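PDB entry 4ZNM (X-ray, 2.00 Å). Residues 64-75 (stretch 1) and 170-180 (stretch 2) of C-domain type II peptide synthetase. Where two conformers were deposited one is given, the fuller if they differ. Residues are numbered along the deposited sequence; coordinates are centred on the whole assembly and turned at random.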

# COMPACT_ATOMS: atom_id res chain seq x y z
N ARG A 64 7.61 5.09 -24.80
CA ARG A 64 8.84 4.56 -24.24
C ARG A 64 9.77 5.70 -23.86
O ARG A 64 10.37 5.71 -22.78
N GLU A 65 9.90 6.66 -24.75
CA GLU A 65 10.69 7.86 -24.45
C GLU A 65 10.16 8.58 -23.21
O GLU A 65 10.95 9.02 -22.38
N ALA A 66 8.84 8.69 -23.09
CA ALA A 66 8.25 9.34 -21.93
C ALA A 66 8.61 8.61 -20.65
O ALA A 66 8.79 9.21 -19.61
N LEU A 67 8.66 7.28 -20.71
CA LEU A 67 9.02 6.49 -19.54
C LEU A 67 10.47 6.78 -19.10
O LEU A 67 10.75 6.91 -17.90
N GLY A 68 11.36 6.90 -20.06
CA GLY A 68 12.70 7.43 -19.82
C GLY A 68 12.64 8.80 -19.14
O GLY A 68 13.33 9.03 -18.15
N ASP A 69 11.76 9.66 -19.61
CA ASP A 69 11.62 11.04 -19.08
C ASP A 69 11.23 11.01 -17.60
O ASP A 69 11.72 11.81 -16.80
N VAL A 70 10.34 10.08 -17.25
CA VAL A 70 9.77 10.06 -15.91
C VAL A 70 10.76 9.48 -14.92
O VAL A 70 10.69 9.77 -13.72
N VAL A 71 11.71 8.68 -15.40
CA VAL A 71 12.79 8.17 -14.56
C VAL A 71 13.84 9.27 -14.36
O VAL A 71 14.37 9.41 -13.26
N VAL A 72 14.11 10.05 -15.40
CA VAL A 72 15.05 11.16 -15.25
C VAL A 72 14.45 12.15 -14.26
O VAL A 72 15.16 12.71 -13.44
N ARG A 73 13.14 12.35 -14.35
CA ARG A 73 12.44 13.33 -13.52
C ARG A 73 12.49 13.06 -12.01
O ARG A 73 12.57 13.99 -11.22
N HIS A 74 12.42 11.78 -11.64
CA HIS A 74 12.29 11.39 -10.23
C HIS A 74 13.51 10.58 -9.76
O HIS A 74 13.68 9.41 -10.12
N GLU A 75 14.34 11.20 -8.93
CA GLU A 75 15.54 10.53 -8.39
C GLU A 75 15.26 9.23 -7.66
O GLU A 75 16.07 8.31 -7.74
N ARG A 170 0.57 9.96 -13.85
CA ARG A 170 0.14 11.29 -14.29
C ARG A 170 1.26 11.96 -15.05
O ARG A 170 1.06 12.49 -16.16
N ASP A 171 2.45 11.92 -14.47
CA ASP A 171 3.61 12.52 -15.09
C ASP A 171 3.89 11.87 -16.45
O ASP A 171 4.19 12.55 -17.42
N LEU A 172 3.82 10.54 -16.49
CA LEU A 172 4.14 9.78 -17.70
C LEU A 172 3.26 10.17 -18.86
O LEU A 172 3.74 10.45 -19.95
N LEU A 173 1.95 10.18 -18.62
CA LEU A 173 1.01 10.47 -19.69
C LEU A 173 1.02 11.95 -20.08
O LEU A 173 0.76 12.29 -21.24
N ASN A 174 1.37 12.82 -19.15
CA ASN A 174 1.56 14.24 -19.46
C ASN A 174 2.80 14.45 -20.33
O ASN A 174 2.75 15.13 -21.34
N LEU A 175 3.93 13.85 -19.94
CA LEU A 175 5.16 13.99 -20.71
C LEU A 175 4.98 13.36 -22.13
O LEU A 175 5.51 13.87 -23.11
N TYR A 176 4.25 12.25 -22.20
CA TYR A 176 3.92 11.62 -23.48
C TYR A 176 3.11 12.59 -24.35
O TYR A 176 3.46 12.86 -25.50
N ALA A 177 2.04 13.15 -23.80
CA ALA A 177 1.23 14.09 -24.55
C ALA A 177 2.07 15.25 -25.03
O ALA A 177 1.94 15.67 -26.16
N ALA A 178 2.93 15.79 -24.19
CA ALA A 178 3.70 16.95 -24.65
C ALA A 178 4.61 16.55 -25.83
O ALA A 178 4.72 17.29 -26.81
N ARG A 179 5.23 15.38 -25.76
CA ARG A 179 6.07 14.89 -26.86
C ARG A 179 5.29 14.74 -28.14
O ARG A 179 5.79 15.04 -29.21
N ARG A 180 4.03 14.30 -28.02
CA ARG A 180 3.14 14.17 -29.16
C ARG A 180 2.67 15.54 -29.67
O ARG A 180 2.08 15.63 -30.72

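The most unusual feature of this contact is a single carboxylate oxygen, OD2 of Asp171, that gathers three partners. Arg73 NE donates to Asp171 OD2 at 2.8 Å, as part of a salt bridge. His74 NE2 donates to the same Asp171 OD2 at 2.7 Å, so that ring nitrogen carries a proton. Water 1 donates to Asp171 OD2 as well, its O atom 2.7 Å away. Asp171 OD2 lies at the edge of both the guanidinium and the imidazole, near their planes, where N-H groups can point at it.

Asp171 points toward stretch 1 with chi1 m. Its other oxygen, OD1, is held within its own helix: Arg170 NE and NH2 donate to Asp171 OD1 at 3.0 and 2.9 Å. Arg73 reaches across with chi1, chi2 and chi3 all t. His74, chi1 m, is the first residue past the helix to leave helical phi/psi, and its side chain still points toward stretch 2. Two like charges also come near each other here, with Arg73 NH2 4.5 Å from Arg170 NH2. Water 1 lies between them. It accepts from Arg73 NH2 at 2.8 Å and, weakly, from Arg170 NH2 at 3.1 Å.

The helix axes approach to 8.5 Å, with 127° between their directions. The backbones come nearest at Ala66 and Tyr176, whose CA atoms are 5.1 Å apart. The small Ala66 side chain points into this narrow gap. Its CB lies 3.9 Å from Tyr176 CB and 3.7 Å from Leu172 CD1. Leu172 (t, p) starts sideways, but its end comes nearer to stretch 1; its CD1 is also 4.1 Å from Leu67 CD1. Leu175 (m, t) points toward stretch 1. Its CD1 packs 3.8 Å from Asp69 CB and 4.5 Å from Val70 CB. Val70, chi1 p in the conformer given, places CG2 3.9 Å from Asp171 CB.

A second polar cluster lies at Arg179, which is exposed yet has more area covered by the other stretch than any other residue here. Its chi1 is m, and chi2 and chi3 are t. Asp69, chi1 m, meets it in a salt bridge with two good hydrogen bonds: Arg179 NE to Asp69 OD2 at 2.5 Å, which is very short, and Arg179 NH2 to Asp69 OD1 at 2.9 Å. Glu65 (m, t) places CB over one face of the guanidinium. Glu65 OE1 is 3.4 Å from Arg179 NH1, but well out of the guanidinium plane. This salt bridge is therefore one of charge alone.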

# COMPACT_ATOMS: atom_id res chain seq x y z
CB ARG A 64 9.50 3.62 -25.21
CG ARG A 64 10.81 3.09 -24.74
CD ARG A 64 11.27 1.97 -25.67
NE ARG A 64 11.71 2.48 -26.94
CZ ARG A 64 11.08 2.29 -28.11
NH1 ARG A 64 11.58 2.83 -29.21
NH2 ARG A 64 9.96 1.60 -28.19
CB GLU A 65 10.68 8.82 -25.63
CG GLU A 65 11.51 8.40 -26.84
CD GLU A 65 11.24 9.27 -28.08
OE1 GLU A 65 10.21 9.97 -28.14
OE2 GLU A 65 12.08 9.23 -29.01
CB ALA A 66 6.73 9.42 -22.10
CB LEU A 67 8.84 5.01 -19.83
CG LEU A 67 8.86 4.23 -18.51
CD1 LEU A 67 7.44 4.06 -18.04
CD2 LEU A 67 9.59 2.92 -18.64
CB ASP A 69 10.53 11.83 -19.83
CG ASP A 69 10.91 12.18 -21.27
OD1 ASP A 69 12.11 12.09 -21.60
OD2 ASP A 69 10.00 12.57 -22.06
CB VAL A 70 8.41 9.30 -15.88
CG1 VAL A 70 8.59 7.77 -15.87
CG2 VAL A 70 7.61 9.72 -14.66
CB VAL A 71 13.41 6.91 -15.17
CG1 VAL A 71 14.70 6.55 -14.42
CG2 VAL A 71 12.39 5.75 -15.08
CB VAL A 72 15.35 11.84 -16.56
CG1 VAL A 72 16.07 13.15 -16.31
CG2 VAL A 72 16.16 10.91 -17.49
CB ARG A 73 10.98 13.38 -13.97
CG ARG A 73 10.06 14.23 -13.12
CD ARG A 73 8.73 14.42 -13.83
NE ARG A 73 7.78 15.09 -12.96
CZ ARG A 73 7.61 16.40 -12.89
NH1 ARG A 73 8.30 17.24 -13.67
NH2 ARG A 73 6.72 16.89 -12.03
CB HIS A 74 11.03 10.56 -10.02
CG HIS A 74 9.77 11.32 -10.27
ND1 HIS A 74 9.36 12.37 -9.46
CD2 HIS A 74 8.83 11.21 -11.24
CE1 HIS A 74 8.24 12.87 -9.94
NE2 HIS A 74 7.89 12.18 -11.02
CB GLU A 75 16.30 11.45 -7.43
CG GLU A 75 17.07 12.50 -8.14
CD GLU A 75 17.75 13.51 -7.23
OE1 GLU A 75 17.70 13.36 -5.98
OE2 GLU A 75 18.34 14.46 -7.80
CB ARG A 170 -0.30 12.18 -13.14
CG ARG A 170 -0.65 13.59 -13.65
CD ARG A 170 -0.44 14.65 -12.69
NE ARG A 170 0.93 14.77 -12.21
CZ ARG A 170 1.26 15.61 -11.24
NH1 ARG A 170 0.30 16.37 -10.72
NH2 ARG A 170 2.51 15.71 -10.78
CB ASP A 171 4.81 12.37 -14.18
CG ASP A 171 4.76 13.30 -12.95
OD1 ASP A 171 3.74 14.03 -12.75
OD2 ASP A 171 5.75 13.29 -12.19
CB LEU A 172 4.00 8.29 -17.46
CG LEU A 172 4.09 7.41 -18.70
CD1 LEU A 172 5.51 7.47 -19.22
CD2 LEU A 172 3.66 6.00 -18.39
CB LEU A 173 -0.39 9.98 -19.28
CG LEU A 173 -0.35 8.43 -19.09
CD1 LEU A 173 -1.71 7.93 -18.77
CD2 LEU A 173 0.13 7.71 -20.34
CB ASN A 174 1.68 15.04 -18.17
CG ASN A 174 1.99 16.50 -18.39
OD1 ASN A 174 3.10 16.87 -18.78
ND2 ASN A 174 1.02 17.35 -18.09
CB LEU A 175 6.33 13.33 -19.97
CG LEU A 175 6.69 14.07 -18.67
CD1 LEU A 175 7.63 13.25 -17.86
CD2 LEU A 175 7.29 15.49 -18.93
CB TYR A 176 3.12 10.31 -23.24
CG TYR A 176 2.48 9.76 -24.49
CD1 TYR A 176 3.21 8.93 -25.33
CD2 TYR A 176 1.17 10.05 -24.83
CE1 TYR A 176 2.67 8.42 -26.47
CE2 TYR A 176 0.61 9.54 -25.99
CZ TYR A 176 1.36 8.74 -26.81
OH TYR A 176 0.83 8.22 -27.95
CB ALA A 177 0.08 14.58 -23.73
CB ALA A 178 4.52 17.54 -23.53
CB ARG A 179 6.71 13.54 -26.49
CG ARG A 179 7.92 13.69 -25.64
CD ARG A 179 8.57 12.34 -25.34
NE ARG A 179 9.79 12.55 -24.59
CZ ARG A 179 10.97 12.79 -25.15
NH1 ARG A 179 11.08 12.82 -26.46
NH2 ARG A 179 12.04 12.98 -24.40
CB ARG A 180 1.92 13.31 -28.81
CG ARG A 180 2.20 11.86 -28.48
CD ARG A 180 2.63 11.09 -29.73
NE ARG A 180 1.49 10.82 -30.59
CZ ARG A 180 1.57 10.52 -31.88
NH1 ARG A 180 2.76 10.45 -32.50
NH2 ARG A 180 0.46 10.29 -32.56
O HOH W 1 5.50 15.14 -10.25